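Local coordinates for isomaltodextranase (Arthrobacter globiformis, PDB 5AWO), which hydrolyses (1->6)-alpha-D-glucosidic linkages in polysaccharides such as dextran, removing successive isomaltose units from the non-reducing chain ends, at residues His524-Ile530 against Gly578-Ala584; Arg533-Thr538 against Gly599-Leu603; Asp269-Gly274 against Asp316-Thr322. All blocks are in the same frame, centred on the assembly; numbering follows the deposited sequence.

Contact 1 (His524-Ile530 against Gly578-Ala584); sequences HRGSYAI and GTITLDA
Strands 526-530 and 578-582 run antiparallel, their short axes 4.2 Å apart and 142° between directions, from Gly526 opposite Leu582 to Ile530 opposite Gly578. Backbone hydrogen bonds fix this register: Tyr528 N to Ile580 O (2.7 Å), Ile580 N to Tyr528 O (2.8 Å), Ile530 N to Gly578 O (3.0 Å), Gly578 N to Ile530 O (2.8 Å) and Gly526 N to Leu582 O (2.9 Å). A CB on Gly526 (phi 155°) would be obstructed. On one face Tyr528 CD1 (chi1 m) meets Leu582 CB at 3.4 Å and Ile530 CG2 meets Ile580 CG2 at 4.0 Å, beside Leu608 and Val589. Beyond the strands, Arg525 NE lies 3.5 Å from Asp583 OD1, a salt bridge less sure because OD1 is crowded; water 1 joins Arg525 NH2 to Asp583 OD2. The first face is largely apolar, turned into the beta-sandwich of a CBM35-type carbohydrate-binding module, Tyr528 OH being spent on His524 O (2.3 Å); the other (Ser527, Ala529, Thr579, Thr581) is mostly hydroxyl-bearing, Thr581 OG1 bonding Val556 O.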
ATOM      1  N   HIS A 524      -8.764  24.965  -9.741  1.00 39.18           N
ATOM      2  CA  HIS A 524      -8.703  25.239 -11.202  1.00 38.12           C
ATOM      3  C   HIS A 524      -7.293  25.066 -11.797  1.00 35.10           C
ATOM      4  O   HIS A 524      -6.312  25.067 -11.072  1.00 36.94           O
ATOM      5  CB  HIS A 524      -9.210  26.652 -11.493  1.00 38.43           C
ATOM      6  CG  HIS A 524      -8.464  27.706 -10.745  1.00 39.00           C
ATOM      7  ND1 HIS A 524      -8.903  28.202  -9.541  1.00 38.58           N
ATOM      8  CD2 HIS A 524      -7.282  28.314 -10.998  1.00 39.63           C
ATOM      9  CE1 HIS A 524      -8.036  29.092  -9.092  1.00 39.26           C
ATOM     10  NE2 HIS A 524      -7.040  29.176  -9.955  1.00 39.29           N
ATOM     11  N   ARG A 525      -7.196  24.873 -13.113  1.00 32.37           N
ATOM     12  CA  ARG A 525      -5.890  24.820 -13.783  1.00 31.97           C
ATOM     13  C   ARG A 525      -5.209  26.180 -13.732  1.00 32.27           C
ATOM     14  O   ARG A 525      -5.849  27.198 -14.022  1.00 34.88           O
ATOM     15  CB  ARG A 525      -6.040  24.381 -15.246  1.00 31.54           C
ATOM     16  CG  ARG A 525      -4.730  24.361 -16.035  1.00 33.59           C
ATOM     17  CD  ARG A 525      -4.866  23.540 -17.312  1.00 34.92           C
ATOM     18  NE  ARG A 525      -3.599  23.068 -17.887  1.00 33.74           N
ATOM     19  CZ  ARG A 525      -3.215  23.265 -19.157  1.00 33.19           C
ATOM     20  NH1 ARG A 525      -4.003  23.903 -20.014  1.00 32.01           N
ATOM     21  NH2 ARG A 525      -2.043  22.795 -19.578  1.00 31.89           N
ATOM     22  N   GLY A 526      -3.928  26.209 -13.358  1.00 33.21           N
ATOM     23  CA  GLY A 526      -3.181  27.483 -13.293  1.00 35.43           C
ATOM     24  C   GLY A 526      -1.986  27.551 -12.356  1.00 38.51           C
ATOM     25  O   GLY A 526      -1.427  26.521 -11.970  1.00 36.07           O
ATOM     26  N   SER A 527      -1.602  28.787 -12.008  1.00 39.57           N
ATOM     27  CA  SER A 527      -0.421  29.098 -11.184  1.00 41.10           C
ATOM     28  C   SER A 527      -0.798  29.376  -9.736  1.00 39.12           C
ATOM     29  O   SER A 527      -1.781  30.070  -9.484  1.00 40.76           O
ATOM     30  CB  SER A 527       0.313  30.328 -11.753  1.00 42.00           C
ATOM     31  OG  SER A 527       1.246  30.873 -10.819  1.00 40.72           O
ATOM     32  N   TYR A 528      -0.023  28.827  -8.787  1.00 38.63           N
ATOM     33  CA  TYR A 528      -0.270  29.023  -7.345  1.00 34.84           C
ATOM     34  C   TYR A 528       1.038  29.326  -6.583  1.00 34.32           C
ATOM     35  O   TYR A 528       2.114  28.869  -6.984  1.00 37.58           O
ATOM     36  CB  TYR A 528      -0.958  27.767  -6.730  1.00 33.86           C
ATOM     37  CG  TYR A 528      -2.300  27.364  -7.341  1.00 29.62           C
ATOM     38  CD1 TYR A 528      -2.359  26.687  -8.535  1.00 32.05           C
ATOM     39  CD2 TYR A 528      -3.515  27.647  -6.703  1.00 31.70           C
ATOM     40  CE1 TYR A 528      -3.565  26.309  -9.093  1.00 30.06           C
ATOM     41  CE2 TYR A 528      -4.738  27.279  -7.254  1.00 27.73           C
ATOM     42  CZ  TYR A 528      -4.759  26.603  -8.464  1.00 29.64           C
ATOM     43  OH  TYR A 528      -5.951  26.199  -9.073  1.00 29.88           O
ATOM     44  N   ALA A 529       0.928  30.064  -5.477  1.00 34.31           N
ATOM     45  CA  ALA A 529       2.067  30.437  -4.606  1.00 33.93           C
ATOM     46  C   ALA A 529       2.494  29.367  -3.566  1.00 36.20           C
ATOM     47  O   ALA A 529       1.715  29.003  -2.673  1.00 36.61           O
ATOM     48  CB  ALA A 529       1.755  31.721  -3.876  1.00 36.25           C
ATOM     49  N   ILE A 530       3.750  28.928  -3.637  1.00 34.89           N
ATOM     50  CA  ILE A 530       4.258  27.871  -2.742  1.00 33.73           C
ATOM     51  C   ILE A 530       5.399  28.346  -1.840  1.00 33.25           C
ATOM     52  O   ILE A 530       6.207  29.183  -2.247  1.00 35.01           O
ATOM     53  CB  ILE A 530       4.693  26.630  -3.542  1.00 32.23           C
ATOM     54  CG1 ILE A 530       5.206  25.525  -2.609  1.00 30.86           C
ATOM     55  CG2 ILE A 530       5.770  26.965  -4.579  1.00 32.09           C
ATOM     56  CD1 ILE A 530       5.208  24.166  -3.260  1.00 30.47           C
ATOM     57  N   GLY A 578       8.209  30.344  -3.866  1.00 34.33           N
ATOM     58  CA  GLY A 578       8.122  29.969  -5.245  1.00 33.01           C
ATOM     59  C   GLY A 578       6.741  30.084  -5.827  1.00 31.77           C
ATOM     60  O   GLY A 578       5.789  30.504  -5.164  1.00 34.10           O
ATOM     61  N   THR A 579       6.661  29.701  -7.087  1.00 33.55           N
ATOM     62  CA  THR A 579       5.441  29.679  -7.848  1.00 35.46           C
ATOM     63  C   THR A 579       5.391  28.330  -8.525  1.00 34.60           C
ATOM     64  O   THR A 579       6.358  27.902  -9.151  1.00 35.30           O
ATOM     65  CB  THR A 579       5.450  30.776  -8.935  1.00 37.62           C
ATOM     66  OG1 THR A 579       5.326  32.050  -8.314  1.00 40.88           O
ATOM     67  CG2 THR A 579       4.299  30.589  -9.923  1.00 38.80           C
ATOM     68  N   ILE A 580       4.247  27.674  -8.427  1.00 33.42           N
ATOM     69  CA  ILE A 580       4.081  26.367  -9.014  1.00 32.34           C
ATOM     70  C   ILE A 580       2.764  26.364  -9.778  1.00 31.47           C
ATOM     71  O   ILE A 580       1.765  26.897  -9.290  1.00 34.10           O
ATOM     72  CB  ILE A 580       4.158  25.282  -7.908  1.00 30.90           C
ATOM     73  CG1 ILE A 580       4.293  23.892  -8.518  1.00 30.29           C
ATOM     74  CG2 ILE A 580       2.964  25.370  -6.967  1.00 31.12           C
ATOM     75  CD1 ILE A 580       4.668  22.832  -7.496  1.00 29.46           C
ATOM     76  N   THR A 581       2.769  25.828 -10.989  1.00 32.45           N
ATOM     77  CA  THR A 581       1.547  25.693 -11.759  1.00 34.07           C
ATOM     78  C   THR A 581       0.867  24.395 -11.325  1.00 34.79           C
ATOM     79  O   THR A 581       1.386  23.322 -11.621  1.00 38.04           O
ATOM     80  CB  THR A 581       1.778  25.785 -13.299  1.00 35.94           C
ATOM     81  OG1 THR A 581       2.736  24.817 -13.773  1.00 39.10           O
ATOM     82  CG2 THR A 581       2.301  27.181 -13.650  1.00 35.27           C
ATOM     83  N   LEU A 582      -0.252  24.529 -10.592  1.00 32.55           N
ATOM     84  CA  LEU A 582      -1.113  23.385 -10.172  1.00 31.55           C
ATOM     85  C   LEU A 582      -2.429  23.407 -10.945  1.00 30.73           C
ATOM     86  O   LEU A 582      -2.957  24.478 -11.275  1.00 30.16           O
ATOM     87  CB  LEU A 582      -1.409  23.426  -8.662  1.00 33.33           C
ATOM     88  CG  LEU A 582      -0.234  23.551  -7.710  1.00 33.32           C
ATOM     89  CD1 LEU A 582      -0.719  23.799  -6.295  1.00 35.07           C
ATOM     90  CD2 LEU A 582       0.672  22.327  -7.779  1.00 34.12           C
ATOM     91  N   ASP A 583      -2.961  22.226 -11.252  1.00 29.27           N
ATOM     92  CA  ASP A 583      -4.209  22.103 -11.993  1.00 29.68           C
ATOM     93  C   ASP A 583      -5.345  21.877 -10.999  1.00 31.40           C
ATOM     94  O   ASP A 583      -5.088  21.578  -9.837  1.00 31.66           O
ATOM     95  CB  ASP A 583      -4.132  20.974 -13.054  1.00 27.90           C
ATOM     96  CG  ASP A 583      -3.373  21.384 -14.335  1.00 31.48           C
ATOM     97  OD1 ASP A 583      -3.069  22.578 -14.491  1.00 30.48           O
ATOM     98  OD2 ASP A 583      -3.094  20.522 -15.237  1.00 28.24           O
ATOM     99  N   ALA A 584      -6.588  22.084 -11.439  1.00 31.19           N
ATOM    100  CA  ALA A 584      -7.752  21.857 -10.592  1.00 32.06           C
ATOM    101  C   ALA A 584      -7.734  20.396 -10.157  1.00 29.92           C
ATOM    102  O   ALA A 584      -7.500  19.528 -10.967  1.00 28.89           O
ATOM    103  CB  ALA A 584      -9.045  22.122 -11.347  1.00 32.77           C
TER
HETATM  104  O   HOH W   1      -1.082  21.174 -17.491  1.00 28.83           O

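Contact 2 (Arg533-Thr538 against Gly599-Leu603); sequences RYANAT and GAINL
Two reciprocal backbone hydrogen bonds, Ala535 N to Asn602 O and Asn602 N to Ala535 O, both 2.9 Å, make Ala535 and Asn602 a hydrogen-bonded antiparallel pair. Beside it Tyr534 and Leu603 form a non-hydrogen-bonded pair, with CA atoms 4.5 Å apart. The short axes of 533-535 and 601-603 come within 4.6 Å, with 143° between their directions. CA-H...O contacts flank the paired amides, from Tyr534 CA to Asn602 O (3.1 Å) and from Ile601 CA to Ala535 O (3.2 Å). Beyond Ala535 the first chain leaves the strand in an Asx turn: Asn536 (chi1 t) turns OD1 back to accept from Thr538 N at 3.0 Å and from Thr538 OG1 at 2.6 Å, while its ND2 donates to Phe564 O and Asp540 O. Tyr534 CB (chi1 p) lies 4.2 Å from Ile601 CD1, Ala535 CB lies 4.2 Å from Asn602 CB on the other face, and Thr538 CG2 lies 4.1 Å from Ala600 CB. Gly599, with positive phi, opens the second segment. The pair belongs to the beta-sandwich of the carbohydrate-binding module. Strand 601-609 is bordered here by strand 501-505 through the Ile601-Leu505 backbone bond, Tyr534 meets Phe564 edge-to-face and hydrogen-bonds Pro565 through OH, and Ile601 packs on Met544 of strand 542-549.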
ATOM      1  N   ARG A 533       9.606  25.395   4.033  1.00 26.85           N
ATOM      2  CA  ARG A 533      10.388  25.623   5.241  1.00 25.82           C
ATOM      3  C   ARG A 533      11.480  24.575   5.304  1.00 28.29           C
ATOM      4  O   ARG A 533      11.194  23.365   5.263  1.00 24.90           O
ATOM      5  CB  ARG A 533       9.548  25.620   6.532  1.00 27.09           C
ATOM      6  CG  ARG A 533      10.317  26.123   7.744  1.00 27.29           C
ATOM      7  CD  ARG A 533       9.438  26.368   8.961  1.00 28.65           C
ATOM      8  NE  ARG A 533      10.130  27.151   9.993  1.00 27.06           N
ATOM      9  CZ  ARG A 533      10.644  26.690  11.132  1.00 27.82           C
ATOM     10  NH1 ARG A 533      10.559  25.407  11.476  1.00 27.53           N
ATOM     11  NH2 ARG A 533      11.233  27.524  11.976  1.00 29.90           N
ATOM     12  N   TYR A 534      12.721  25.034   5.424  1.00 25.91           N
ATOM     13  CA  TYR A 534      13.887  24.194   5.206  1.00 26.90           C
ATOM     14  C   TYR A 534      15.053  24.594   6.117  1.00 25.56           C
ATOM     15  O   TYR A 534      15.065  25.698   6.673  1.00 27.66           O
ATOM     16  CB  TYR A 534      14.335  24.319   3.736  1.00 26.65           C
ATOM     17  CG  TYR A 534      15.111  25.600   3.483  1.00 28.53           C
ATOM     18  CD1 TYR A 534      14.448  26.800   3.254  1.00 29.11           C
ATOM     19  CD2 TYR A 534      16.497  25.612   3.543  1.00 29.60           C
ATOM     20  CE1 TYR A 534      15.153  27.983   3.051  1.00 29.54           C
ATOM     21  CE2 TYR A 534      17.207  26.792   3.348  1.00 30.33           C
ATOM     22  CZ  TYR A 534      16.524  27.965   3.114  1.00 31.83           C
ATOM     23  OH  TYR A 534      17.235  29.145   2.924  1.00 30.64           O
ATOM     24  N   ALA A 535      16.016  23.693   6.272  1.00 25.37           N
ATOM     25  CA  ALA A 535      17.336  24.006   6.843  1.00 25.52           C
ATOM     26  C   ALA A 535      18.409  23.658   5.790  1.00 26.93           C
ATOM     27  O   ALA A 535      18.235  22.731   4.989  1.00 25.45           O
ATOM     28  CB  ALA A 535      17.585  23.234   8.118  1.00 24.61           C
ATOM     29  N   ASN A 536      19.503  24.423   5.786  1.00 27.06           N
ATOM     30  CA  ASN A 536      20.653  24.181   4.899  1.00 26.52           C
ATOM     31  C   ASN A 536      21.878  24.896   5.446  1.00 26.90           C
ATOM     32  O   ASN A 536      21.999  26.109   5.279  1.00 30.53           O
ATOM     33  CB  ASN A 536      20.385  24.698   3.488  1.00 27.07           C
ATOM     34  CG  ASN A 536      21.651  24.777   2.629  1.00 25.58           C
ATOM     35  OD1 ASN A 536      22.639  24.109   2.903  1.00 28.05           O
ATOM     36  ND2 ASN A 536      21.605  25.589   1.596  1.00 27.84           N
ATOM     37  N   ALA A 537      22.738  24.152   6.114  1.00 27.03           N
ATOM     38  CA  ALA A 537      23.999  24.683   6.632  1.00 29.70           C
ATOM     39  C   ALA A 537      25.158  24.005   5.931  1.00 28.28           C
ATOM     40  O   ALA A 537      26.132  23.648   6.564  1.00 32.13           O
ATOM     41  CB  ALA A 537      24.096  24.477   8.133  1.00 29.10           C
ATOM     42  N   THR A 538      25.027  23.810   4.624  1.00 29.46           N
ATOM     43  CA  THR A 538      26.115  23.238   3.827  1.00 31.33           C
ATOM     44  C   THR A 538      27.238  24.249   3.561  1.00 34.28           C
ATOM     45  O   THR A 538      28.314  23.859   3.111  1.00 35.81           O
ATOM     46  CB  THR A 538      25.633  22.743   2.462  1.00 29.41           C
ATOM     47  OG1 THR A 538      24.988  23.805   1.764  1.00 30.06           O
ATOM     48  CG2 THR A 538      24.670  21.538   2.630  1.00 29.05           C
ATOM     49  N   GLY A 599      24.234  20.535  -3.145  1.00 27.14           N
ATOM     50  CA  GLY A 599      24.170  20.541  -1.696  1.00 26.37           C
ATOM     51  C   GLY A 599      23.153  19.596  -1.069  1.00 26.96           C
ATOM     52  O   GLY A 599      23.026  18.432  -1.473  1.00 25.49           O
ATOM     53  N   ALA A 600      22.447  20.112  -0.065  1.00 24.23           N
ATOM     54  CA  ALA A 600      21.458  19.339   0.685  1.00 23.56           C
ATOM     55  C   ALA A 600      20.526  20.287   1.445  1.00 25.53           C
ATOM     56  O   ALA A 600      20.896  21.424   1.749  1.00 24.39           O
ATOM     57  CB  ALA A 600      22.159  18.412   1.652  1.00 23.61           C
ATOM     58  N   ILE A 601      19.313  19.824   1.756  1.00 24.08           N
ATOM     59  CA  ILE A 601      18.443  20.525   2.693  1.00 22.50           C
ATOM     60  C   ILE A 601      17.776  19.520   3.593  1.00 23.78           C
ATOM     61  O   ILE A 601      17.717  18.333   3.275  1.00 23.63           O
ATOM     62  CB  ILE A 601      17.312  21.356   2.042  1.00 23.86           C
ATOM     63  CG1 ILE A 601      16.175  20.466   1.490  1.00 23.51           C
ATOM     64  CG2 ILE A 601      17.869  22.312   0.991  1.00 24.24           C
ATOM     65  CD1 ILE A 601      14.971  21.249   0.990  1.00 23.37           C
ATOM     66  N   ASN A 602      17.266  20.020   4.707  1.00 21.99           N
ATOM     67  CA  ASN A 602      16.258  19.292   5.499  1.00 22.44           C
ATOM     68  C   ASN A 602      14.944  20.007   5.265  1.00 23.76           C
ATOM     69  O   ASN A 602      14.906  21.236   5.215  1.00 23.90           O
ATOM     70  CB  ASN A 602      16.622  19.278   6.962  1.00 23.02           C
ATOM     71  CG  ASN A 602      17.833  18.411   7.255  1.00 23.57           C
ATOM     72  OD1 ASN A 602      18.095  17.442   6.549  1.00 23.70           O
ATOM     73  ND2 ASN A 602      18.576  18.747   8.306  1.00 24.12           N
ATOM     74  N   LEU A 603      13.850  19.264   5.103  1.00 21.77           N
ATOM     75  CA  LEU A 603      12.582  19.861   4.749  1.00 21.56           C
ATOM     76  C   LEU A 603      11.571  19.665   5.869  1.00 21.50           C
ATOM     77  O   LEU A 603      11.318  18.531   6.279  1.00 21.64           O
ATOM     78  CB  LEU A 603      12.038  19.267   3.449  1.00 22.49           C
ATOM     79  CG  LEU A 603      10.758  19.893   2.917  1.00 23.16           C
ATOM     80  CD1 LEU A 603      10.996  21.315   2.394  1.00 24.08           C
ATOM     81  CD2 LEU A 603      10.149  19.030   1.834  1.00 23.02           C
TER

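Contact 3 (Asp269-Gly274 against Asp316-Thr322); sequences DADKGG and DFMRAST
This loop-against-loop contact of the catalytic domain joins the segments that follow strands 263-265 and 312-314. A type II' beta turn from Ala270 to Gly273, closed by Gly273 N to Ala270 O (2.8 Å), faces residues 316-319, extended from Phe317 on, and the 3-10 segment 320-322. Asp271, at phi/psi 56°/-135°, fills the i+1 position that defines the II' turn; its OD1 accepts from Lys272 N at 2.7 Å. Three hydrogen bonds join the segments: Ala270 N to Asp316 OD2 (2.9 Å), Arg319 NH1 to Asp271 O (2.8 Å) and Gly274 N to Thr322 OG1 (2.9 Å). Both loops leave adjacent strands of the (beta/alpha)8 barrel of a GH27 glycosidase at their C-terminal ends, where the active site of this fold lies; the Asp269 side chain is about 6 Å from that of Asp201, the probable nucleophile. Arg265 forms salt bridges with Asp269 and Asp316, and Arg199 with Asp316. Ala270 CB lies 4.3 Å from Phe317 CB. Thr322 (chi1 p) gives its OG1 proton to Arg319 O (2.7 Å); a CB on Gly273 would collide with this hydroxyl. Water 2 donates to Lys272 O (2.9 Å) and Thr322 O (3.1 Å).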
ATOM      1  N   ASP A 269      -0.811 -14.038   7.883  1.00 12.80           N
ATOM      2  CA  ASP A 269      -2.165 -14.210   7.386  1.00 13.25           C
ATOM      3  C   ASP A 269      -3.207 -13.954   8.485  1.00 13.20           C
ATOM      4  O   ASP A 269      -3.008 -14.304   9.640  1.00 13.67           O
ATOM      5  CB  ASP A 269      -2.398 -15.644   6.900  1.00 13.67           C
ATOM      6  CG  ASP A 269      -1.611 -16.019   5.646  1.00 15.48           C
ATOM      7  OD1 ASP A 269      -0.780 -15.247   5.129  1.00 14.42           O
ATOM      8  OD2 ASP A 269      -1.814 -17.162   5.161  1.00 16.75           O
ATOM      9  N   ALA A 270      -4.370 -13.441   8.093  1.00 13.25           N
ATOM     10  CA  ALA A 270      -5.450 -13.231   9.051  1.00 12.47           C
ATOM     11  C   ALA A 270      -5.820 -14.515   9.804  1.00 13.52           C
ATOM     12  O   ALA A 270      -6.191 -14.458  10.980  1.00 13.15           O
ATOM     13  CB  ALA A 270      -6.677 -12.648   8.351  1.00 12.68           C
ATOM     14  N   ASP A 271      -5.757 -15.666   9.153  1.00 12.85           N
ATOM     15  CA  ASP A 271      -5.960 -16.967   9.818  1.00 13.53           C
ATOM     16  C   ASP A 271      -7.321 -16.943  10.511  1.00 14.23           C
ATOM     17  O   ASP A 271      -8.306 -16.477   9.911  1.00 13.01           O
ATOM     18  CB  ASP A 271      -4.726 -17.234  10.720  1.00 14.07           C
ATOM     19  CG  ASP A 271      -4.594 -18.677  11.233  1.00 14.89           C
ATOM     20  OD1 ASP A 271      -5.209 -18.964  12.279  1.00 15.91           O
ATOM     21  OD2 ASP A 271      -3.828 -19.495  10.668  1.00 15.94           O
ATOM     22  N   LYS A 272      -7.382 -17.419  11.752  1.00 14.14           N
ATOM     23  CA  LYS A 272      -8.610 -17.438  12.546  1.00 15.96           C
ATOM     24  C   LYS A 272      -9.064 -16.057  13.023  1.00 15.08           C
ATOM     25  O   LYS A 272     -10.111 -15.936  13.642  1.00 15.85           O
ATOM     26  CB  LYS A 272      -8.405 -18.339  13.775  1.00 18.79           C
ATOM     27  CG  LYS A 272      -7.392 -17.818  14.747  1.00 23.76           C
ATOM     28  CD  LYS A 272      -6.958 -18.869  15.761  1.00 28.02           C
ATOM     29  CE  LYS A 272      -8.007 -19.111  16.828  1.00 31.92           C
ATOM     30  NZ  LYS A 272      -8.173 -17.927  17.713  1.00 33.45           N
ATOM     31  N   GLY A 273      -8.315 -15.014  12.705  1.00 14.51           N
ATOM     32  CA  GLY A 273      -8.783 -13.672  12.948  1.00 14.41           C
ATOM     33  C   GLY A 273      -8.674 -13.322  14.420  1.00 13.85           C
ATOM     34  O   GLY A 273      -7.817 -13.828  15.174  1.00 14.92           O
ATOM     35  N   GLY A 274      -9.522 -12.386  14.804  1.00 12.97           N
ATOM     36  CA  GLY A 274      -9.551 -11.922  16.198  1.00 12.97           C
ATOM     37  C   GLY A 274      -8.378 -11.072  16.616  1.00 12.20           C
ATOM     38  O   GLY A 274      -7.472 -10.775  15.822  1.00 12.50           O
ATOM     39  N   ASP A 316      -4.161  -7.341   5.031  1.00 11.88           N
ATOM     40  CA  ASP A 316      -4.831  -8.616   4.771  1.00 12.59           C
ATOM     41  C   ASP A 316      -6.338  -8.504   4.903  1.00 12.55           C
ATOM     42  O   ASP A 316      -6.907  -7.510   4.418  1.00 13.52           O
ATOM     43  CB  ASP A 316      -4.210  -9.795   5.543  1.00 12.42           C
ATOM     44  CG  ASP A 316      -4.388 -11.114   4.816  1.00 12.78           C
ATOM     45  OD1 ASP A 316      -4.185 -11.140   3.583  1.00 12.84           O
ATOM     46  OD2 ASP A 316      -4.656 -12.143   5.506  1.00 13.66           O
ATOM     47  N   PHE A 317      -6.999  -9.475   5.531  1.00 12.38           N
ATOM     48  CA  PHE A 317      -8.442  -9.588   5.468  1.00 11.91           C
ATOM     49  C   PHE A 317      -9.089  -9.279   6.792  1.00 12.20           C
ATOM     50  O   PHE A 317      -8.543  -9.635   7.845  1.00 13.08           O
ATOM     51  CB  PHE A 317      -8.851 -11.011   5.074  1.00 12.52           C
ATOM     52  CG  PHE A 317      -8.255 -11.456   3.778  1.00 12.82           C
ATOM     53  CD1 PHE A 317      -8.338 -10.656   2.645  1.00 12.98           C
ATOM     54  CD2 PHE A 317      -7.622 -12.671   3.676  1.00 13.10           C
ATOM     55  CE1 PHE A 317      -7.760 -11.065   1.436  1.00 13.38           C
ATOM     56  CE2 PHE A 317      -7.069 -13.093   2.462  1.00 13.72           C
ATOM     57  CZ  PHE A 317      -7.116 -12.279   1.352  1.00 13.12           C
ATOM     58  N   MET A 318     -10.195  -8.547   6.714  1.00 12.03           N
ATOM     59  CA  MET A 318     -11.033  -8.257   7.879  1.00 12.05           C
ATOM     60  C   MET A 318     -12.067  -9.372   8.051  1.00 12.57           C
ATOM     61  O   MET A 318     -12.853  -9.651   7.146  1.00 13.32           O
ATOM     62  CB  MET A 318     -11.714  -6.895   7.738  1.00 12.47           C
ATOM     63  CG  MET A 318     -10.717  -5.768   7.768  1.00 12.52           C
ATOM     64  SD  MET A 318     -11.465  -4.141   7.746  1.00 13.70           S
ATOM     65  CE  MET A 318     -11.933  -4.033   6.026  1.00 15.46           C
ATOM     66  N   ARG A 319     -12.047  -9.981   9.237  1.00 12.39           N
ATOM     67  CA  ARG A 319     -12.943 -11.090   9.569  1.00 12.83           C
ATOM     68  C   ARG A 319     -13.772 -10.625  10.801  1.00 13.12           C
ATOM     69  O   ARG A 319     -13.438 -10.885  11.968  1.00 13.13           O
ATOM     70  CB  ARG A 319     -12.169 -12.366   9.831  1.00 13.36           C
ATOM     71  CG  ARG A 319     -11.286 -12.829   8.663  1.00 13.04           C
ATOM     72  CD  ARG A 319     -10.808 -14.278   8.833  1.00 13.81           C
ATOM     73  NE  ARG A 319     -11.964 -15.140   8.749  1.00 14.18           N
ATOM     74  CZ  ARG A 319     -12.092 -16.344   9.294  1.00 15.15           C
ATOM     75  NH1 ARG A 319     -11.077 -16.983   9.864  1.00 14.49           N
ATOM     76  NH2 ARG A 319     -13.273 -16.930   9.214  1.00 16.92           N
ATOM     77  N   ALA A 320     -14.771  -9.806  10.530  1.00 13.17           N
ATOM     78  CA  ALA A 320     -15.439  -9.071  11.637  1.00 14.24           C
ATOM     79  C   ALA A 320     -15.997  -9.993  12.703  1.00 14.42           C
ATOM     80  O   ALA A 320     -15.899  -9.713  13.909  1.00 14.91           O
ATOM     81  CB  ALA A 320     -16.541  -8.179  11.104  1.00 14.84           C
ATOM     82  N   SER A 321     -16.600 -11.094  12.284  1.00 16.29           N
ATOM     83  CA  SER A 321     -17.255 -12.051  13.196  0.50 16.71           C
ATOM     84  C   SER A 321     -16.282 -12.806  14.079  1.00 17.02           C
ATOM     85  O   SER A 321     -16.679 -13.466  15.040  1.00 17.96           O
ATOM     86  CB  SER A 321     -18.052 -13.088  12.409  0.50 17.97           C
ATOM     87  OG  SER A 321     -17.187 -14.058  11.852  0.50 17.80           O
ATOM     88  N   THR A 322     -14.989 -12.744  13.759  1.00 14.86           N
ATOM     89  CA  THR A 322     -13.988 -13.441  14.568  1.00 14.31           C
ATOM     90  C   THR A 322     -13.537 -12.681  15.811  1.00 14.63           C
ATOM     91  O   THR A 322     -12.790 -13.233  16.613  1.00 16.00           O
ATOM     92  CB  THR A 322     -12.736 -13.821  13.760  1.00 14.54           C
ATOM     93  OG1 THR A 322     -11.985 -12.649  13.391  1.00 14.48           O
ATOM     94  CG2 THR A 322     -13.112 -14.620  12.520  1.00 15.03           C
TER
HETATM   95  O   HOH W   2     -10.628 -15.486  16.504  1.00 35.21           O

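In the fold
Contacts 1 and 2 belong to the carbohydrate-binding module and contact 3 to the catalytic barrel. The first two share strand 526-535, which pairs with strand 574-582 in contact 1 and with strand 601-609 in contact 2; their centres are about 24 Å apart, and their segments alternate along the chain. Contact 3 closes earlier in the sequence, on the opposite side of the chain's centre. Its centre lies about 45 Å from that of either other contact, and nearest atoms are about 29 Å from contact 1 and about 30 Å from contact 2. Of the three, contact 3 alone borders the catalytic centre, whose probable nucleophile and proton donor are Asp201 and Asp262.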